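Local coordinates for protein ferritin (Pseudo-nitzschia multiseries, PDB 4IWJ) that probably stores iron in a soluble, non-toxic form, oxidising ferrous iron with oxygen and depositing it as ferric hydroxide inside a 24-subunit shell, at residues E36-Y41 with S154-S159; E4-F9 with N64-L69. All coordinates share one frame; numbering follows the deposited sequence. Where two conformers were deposited one is given.

Contact 1 (E36-Y41 with S154-S159); sequences EGMAAY and SLDVVS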
loop_
_atom_site.group_PDB
_atom_site.type_symbol
_atom_site.label_atom_id
_atom_site.label_comp_id
_atom_site.label_asym_id
_atom_site.label_seq_id
_atom_site.Cartn_x
_atom_site.Cartn_y
_atom_site.Cartn_z
ATOM N N GLU A 36 30.067 -13.957 31.286
ATOM C CA GLU A 36 30.028 -13.194 30.032
ATOM C C GLU A 36 28.983 -12.088 30.143
ATOM O O GLU A 36 29.089 -11.054 29.444
ATOM C CB GLU A 36 29.830 -14.081 28.760
ATOM C CG GLU A 36 31.069 -14.938 28.449
ATOM C CD GLU A 36 30.989 -16.292 29.169
ATOM O OE1 GLU A 36 30.060 -16.509 29.970
ATOM O OE2 GLU A 36 31.880 -17.121 28.978
ATOM N N GLY A 37 27.971 -12.292 30.964
ATOM C CA GLY A 37 26.936 -11.257 31.146
ATOM C C GLY A 37 27.552 -9.984 31.814
ATOM O O GLY A 37 27.414 -8.828 31.323
ATOM N N MET A 38 28.248 -10.187 32.938
ATOM C CA MET A 38 28.900 -9.085 33.646
ATOM C C MET A 38 29.989 -8.499 32.753
ATOM O O MET A 38 30.230 -7.296 32.775
ATOM C CB MET A 38 29.399 -9.585 35.036
ATOM C CG MET A 38 28.253 -9.890 35.996
ATOM S SD MET A 38 28.943 -10.647 37.439
ATOM C CE MET A 38 27.394 -11.228 38.160
ATOM N N ALA A 39 30.709 -9.318 31.985
ATOM C CA ALA A 39 31.774 -8.815 31.131
ATOM C C ALA A 39 31.193 -7.843 30.109
ATOM O O ALA A 39 31.776 -6.807 29.835
ATOM C CB ALA A 39 32.443 -9.990 30.400
ATOM N N ALA A 40 30.026 -8.181 29.525
ATOM C CA ALA A 40 29.423 -7.301 28.486
ATOM C C ALA A 40 29.019 -5.994 29.099
ATOM O O ALA A 40 29.155 -4.930 28.456
ATOM C CB ALA A 40 28.169 -7.995 27.839
ATOM N N TYR A 41 28.476 -6.024 30.314
ATOM C CA TYR A 41 28.071 -4.830 30.979
ATOM C C TYR A 41 29.327 -3.908 31.197
ATOM O O TYR A 41 29.270 -2.733 31.012
ATOM C CB TYR A 41 27.473 -5.157 32.363
ATOM C CG TYR A 41 27.097 -3.951 33.169
ATOM C CD1 TYR A 41 25.799 -3.479 33.189
ATOM C CD2 TYR A 41 28.034 -3.274 33.888
ATOM C CE1 TYR A 41 25.459 -2.366 33.928
ATOM C CE2 TYR A 41 27.718 -2.162 34.609
ATOM C CZ TYR A 41 26.433 -1.717 34.617
ATOM O OH TYR A 41 26.175 -0.596 35.373
ATOM N N SER A 154 23.315 -17.703 38.112
ATOM C CA SER A 154 21.992 -17.264 37.598
ATOM C C SER A 154 21.845 -15.814 37.161
ATOM O O SER A 154 21.283 -15.528 36.094
ATOM C CB SER A 154 20.847 -17.579 38.603
ATOM O OG SER A 154 20.505 -16.472 39.417
ATOM N N LEU A 155 22.322 -14.891 37.978
ATOM C CA LEU A 155 22.263 -13.474 37.653
ATOM C C LEU A 155 22.908 -13.242 36.338
ATOM O O LEU A 155 22.367 -12.495 35.518
ATOM C CB LEU A 155 23.012 -12.561 38.679
ATOM C CG LEU A 155 22.801 -11.024 38.570
ATOM C CD1 LEU A 155 21.300 -10.654 38.617
ATOM C CD2 LEU A 155 23.579 -10.202 39.587
ATOM N N ASP A 156 24.118 -13.781 36.167
ATOM C CA ASP A 156 24.865 -13.488 34.968
ATOM C C ASP A 156 24.142 -13.914 33.644
ATOM O O ASP A 156 23.981 -13.125 32.676
ATOM C CB ASP A 156 26.154 -14.210 35.057
ATOM C CG ASP A 156 27.101 -13.751 33.990
ATOM O OD1 ASP A 156 27.592 -12.651 34.083
ATOM O OD2 ASP A 156 27.327 -14.473 33.049
ATOM N N VAL A 157 23.666 -15.162 33.681
ATOM C CA VAL A 157 23.125 -15.916 32.547
ATOM C C VAL A 157 21.736 -15.337 32.263
ATOM O O VAL A 157 21.507 -14.810 31.183
ATOM C CB VAL A 157 23.070 -17.452 32.850
ATOM C CG1 VAL A 157 22.310 -18.214 31.742
ATOM C CG2 VAL A 157 24.485 -18.027 33.099
ATOM N N VAL A 158 20.836 -15.408 33.248
ATOM C CA VAL A 158 19.496 -14.788 33.169
ATOM C C VAL A 158 19.482 -13.272 32.889
ATOM O O VAL A 158 18.958 -12.855 31.875
ATOM C CB VAL A 158 18.576 -15.147 34.395
ATOM C CG1 VAL A 158 17.497 -14.089 34.634
ATOM C CG2 VAL A 158 17.960 -16.532 34.215
ATOM N N SER A 159 20.006 -12.442 33.781
ATOM C CA SER A 159 20.020 -11.009 33.525
ATOM C C SER A 159 21.273 -10.706 32.679
ATOM O O SER A 159 21.818 -11.605 31.976
ATOM C CB SER A 159 20.038 -10.225 34.844
ATOM O OG SER A 159 19.049 -10.731 35.703
#
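D156, on the short C-terminal helix 151-158, offers its carboxylate to the backbone NH groups of G37 and M38 in the first turn of helix 36-62. OD1 takes the M38 N-H nearly along the C-O axis (M38 N to D156 OD1 2.8 Å), while the G37 N-H reaches the syn side of OD2 from 26° outside the carboxylate plane (G37 N to D156 OD2 3.1 Å). With CG turned opposite its own backbone N (chi1 -169°), D156 reaches that helix end and both oxygens are held. G37 makes the close approach possible: its CA lies 4.9 Å from the CA of D156, with no side chain between. The M38 side chain crosses the carboxylate obliquely, CG 3.4 Å from D156 OD1, then reaches L155 (M38 CE to L155 CD2 4.2 Å). E36, which with D31 binds zinc or iron, makes a salt bridge from OE1 to K141 and a hydrogen bond from OE2 to S137, both of a neighbouring subunit. Lacking acceptors one turn earlier, the first-turn N-H groups would probably favour an ionised D156; E36 OE1 is 4.6 Å from D156 OD2, a like charge probably tempered by K141.

Contact 2 (E4-F9 with N64-L69); sequences ELLDLF and NIPIEL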
loop_
_atom_site.group_PDB
_atom_site.type_symbol
_atom_site.label_atom_id
_atom_site.label_comp_id
_atom_site.label_asym_id
_atom_site.label_seq_id
_atom_site.Cartn_x
_atom_site.Cartn_y
_atom_site.Cartn_z
ATOM N N GLU A 4 44.160 26.406 38.579
ATOM C CA GLU A 4 43.625 25.257 39.249
ATOM C C GLU A 4 42.488 24.695 38.370
ATOM O O GLU A 4 42.439 23.498 38.118
ATOM C CB GLU A 4 43.083 25.596 40.610
ATOM C CG GLU A 4 43.076 24.373 41.516
ATOM C CD GLU A 4 41.892 24.378 42.461
ATOM O OE1 GLU A 4 41.069 25.340 42.397
ATOM O OE2 GLU A 4 41.781 23.416 43.268
ATOM N N LEU A 5 41.619 25.579 37.878
ATOM C CA LEU A 5 40.463 25.131 37.105
ATOM C C LEU A 5 40.942 24.395 35.851
ATOM O O LEU A 5 40.445 23.301 35.536
ATOM C CB LEU A 5 39.510 26.280 36.787
ATOM C CG LEU A 5 38.502 25.937 35.714
ATOM C CD1 LEU A 5 37.449 25.143 36.435
ATOM C CD2 LEU A 5 37.919 27.218 35.217
ATOM N N LEU A 6 41.984 24.907 35.215
ATOM C CA LEU A 6 42.525 24.251 34.019
ATOM C C LEU A 6 43.261 22.921 34.306
ATOM O O LEU A 6 43.176 21.969 33.490
ATOM C CB LEU A 6 43.467 25.197 33.281
ATOM C CG LEU A 6 42.847 26.568 32.903
ATOM C CD1 LEU A 6 43.898 27.675 32.692
ATOM C CD2 LEU A 6 41.961 26.442 31.670
ATOM N N ASP A 7 43.982 22.849 35.439
ATOM C CA ASP A 7 44.590 21.594 35.895
ATOM C C ASP A 7 43.487 20.540 36.170
ATOM O O ASP A 7 43.605 19.349 35.803
ATOM C CB ASP A 7 45.417 21.815 37.191
ATOM C CG ASP A 7 46.039 20.496 37.746
ATOM O OD1 ASP A 7 46.890 19.926 37.024
ATOM O OD2 ASP A 7 45.685 20.023 38.885
ATOM N N LEU A 8 42.474 20.944 36.906
ATOM C CA LEU A 8 41.417 19.985 37.267
ATOM C C LEU A 8 40.555 19.528 36.048
ATOM O O LEU A 8 40.038 18.375 36.022
ATOM C CB LEU A 8 40.540 20.545 38.365
ATOM C CG LEU A 8 41.265 20.601 39.708
ATOM C CD1 LEU A 8 40.264 21.154 40.699
ATOM C CD2 LEU A 8 41.684 19.189 40.085
ATOM N N PHE A 9 40.361 20.431 35.086
ATOM C CA PHE A 9 39.722 20.055 33.850
ATOM C C PHE A 9 40.557 19.036 33.085
ATOM O O PHE A 9 40.069 17.992 32.601
ATOM C CB PHE A 9 39.363 21.298 33.002
ATOM C CG PHE A 9 38.205 21.086 32.071
ATOM C CD1 PHE A 9 36.937 21.642 32.340
ATOM C CD2 PHE A 9 38.376 20.300 30.902
ATOM C CE1 PHE A 9 35.862 21.427 31.488
ATOM C CE2 PHE A 9 37.303 20.071 30.059
ATOM C CZ PHE A 9 36.061 20.639 30.337
ATOM N N ASN A 64 38.759 26.874 24.681
ATOM C CA ASN A 64 40.205 27.195 24.786
ATOM C C ASN A 64 40.810 26.805 26.092
ATOM O O ASN A 64 41.653 27.536 26.599
ATOM C CB ASN A 64 40.446 28.716 24.547
ATOM C CG ASN A 64 39.822 29.159 23.245
ATOM O OD1 ASN A 64 38.988 30.065 23.250
ATOM N ND2 ASN A 64 40.099 28.437 22.159
ATOM N N ILE A 65 40.368 25.683 26.666
ATOM C CA ILE A 65 41.026 25.110 27.830
ATOM C C ILE A 65 42.100 24.148 27.222
ATOM O O ILE A 65 41.730 23.161 26.583
ATOM C CB ILE A 65 39.945 24.391 28.740
ATOM C CG1 ILE A 65 39.036 25.453 29.424
ATOM C CG2 ILE A 65 40.628 23.503 29.800
ATOM C CD1 ILE A 65 37.692 24.912 29.939
ATOM N N PRO A 66 43.427 24.448 27.373
ATOM C CA PRO A 66 44.419 23.593 26.649
ATOM C C PRO A 66 44.399 22.179 27.256
ATOM O O PRO A 66 44.263 22.012 28.460
ATOM C CB PRO A 66 45.768 24.268 26.938
ATOM C CG PRO A 66 45.396 25.657 27.398
ATOM C CD PRO A 66 44.093 25.512 28.142
ATOM N N ILE A 67 44.374 21.170 26.438
ATOM C CA ILE A 67 44.330 19.835 26.963
ATOM C C ILE A 67 45.723 19.244 26.682
ATOM O O ILE A 67 46.175 19.290 25.554
ATOM C CB ILE A 67 43.260 18.995 26.207
ATOM C CG1 ILE A 67 41.879 19.429 26.630
ATOM C CG2 ILE A 67 43.447 17.477 26.538
ATOM C CD1 ILE A 67 41.630 19.290 28.163
ATOM N N GLU A 68 46.336 18.630 27.676
ATOM C CA GLU A 68 47.494 17.801 27.391
ATOM C C GLU A 68 47.142 16.406 27.923
ATOM O O GLU A 68 46.911 16.250 29.117
ATOM C CB GLU A 68 48.705 18.338 28.185
ATOM C CG GLU A 68 49.228 19.717 27.756
ATOM C CD GLU A 68 49.857 19.785 26.347
ATOM O OE1 GLU A 68 50.350 18.755 25.803
ATOM O OE2 GLU A 68 49.876 20.908 25.773
ATOM N N LEU A 69 47.131 15.428 27.055
ATOM C CA LEU A 69 46.742 14.082 27.431
ATOM C C LEU A 69 47.838 13.415 28.258
ATOM O O LEU A 69 48.989 13.346 27.841
ATOM C CB LEU A 69 46.512 13.296 26.188
ATOM C CG LEU A 69 45.317 13.703 25.277
ATOM C CD1 LEU A 69 45.326 12.842 24.006
ATOM C CD2 LEU A 69 44.030 13.544 26.110
#
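The loop that leaves the Schellman motif ending helix 36-62, where N64 is the C-prime residue, lays I65, P66 and I67 against the beginning of helix 3-32 in the ferritin four-helix bundle. That helix segment also carries the iron ligands E4 and D7, neither touching the loop segment. I65 is the middle of the contact, its two branches meeting L6 and F9. CG2 is shared: it lies 3.7 Å from L6 CD2 and 4.1 Å from F9 CD2. The other branch carries CD1 over one face of the F9 ring in a CH-pi contact, 4.3 Å from the centroid and 16° off the ring normal, displaced toward the rim. F9 has CG anti to the backbone N (chi1 -154°), which brings that face to I65, the two side chains meeting at about a right angle. L6 supplies one methyl, CD2, which also approaches P66 CD at 4.2 Å. Farther along the loop, I67 adds its CD1 at 4.4 Å from F9 CD2, an oblique approach to the ring. No hydrogen bond joins the two segments; N10 of helix 3-32 instead bonds to P66 O and E68 N. Among the neighbouring helices, F9 meets F56 and A60 of helix 36-62, A60 also touches I65 and I67, L5 packs on helix 84-111, and I67 lies against I28 of a neighbouring subunit.

In the fold
Contacts 1 and 2 lie on opposite sides of the chain's centre, their own centres 38 Å apart and their nearest atoms about 23 Å apart, without touching. Consecutive helices 3-32 and 36-62 connect them: contact 2 uses the start of the first and the loop after the second, contact 1 the start of the second and the C-terminal helix 151-158. Their segments therefore alternate along the chain, in the order 4-9, 36-41, 64-69, 154-159. Both ends of this antiparallel helix pair are thus held, one by the C-terminal helix, mainly through hydrogen bonds, the other by the loop, through apolar packing between the two segments, and both meet neighbouring subunits of the 24-chain assembly.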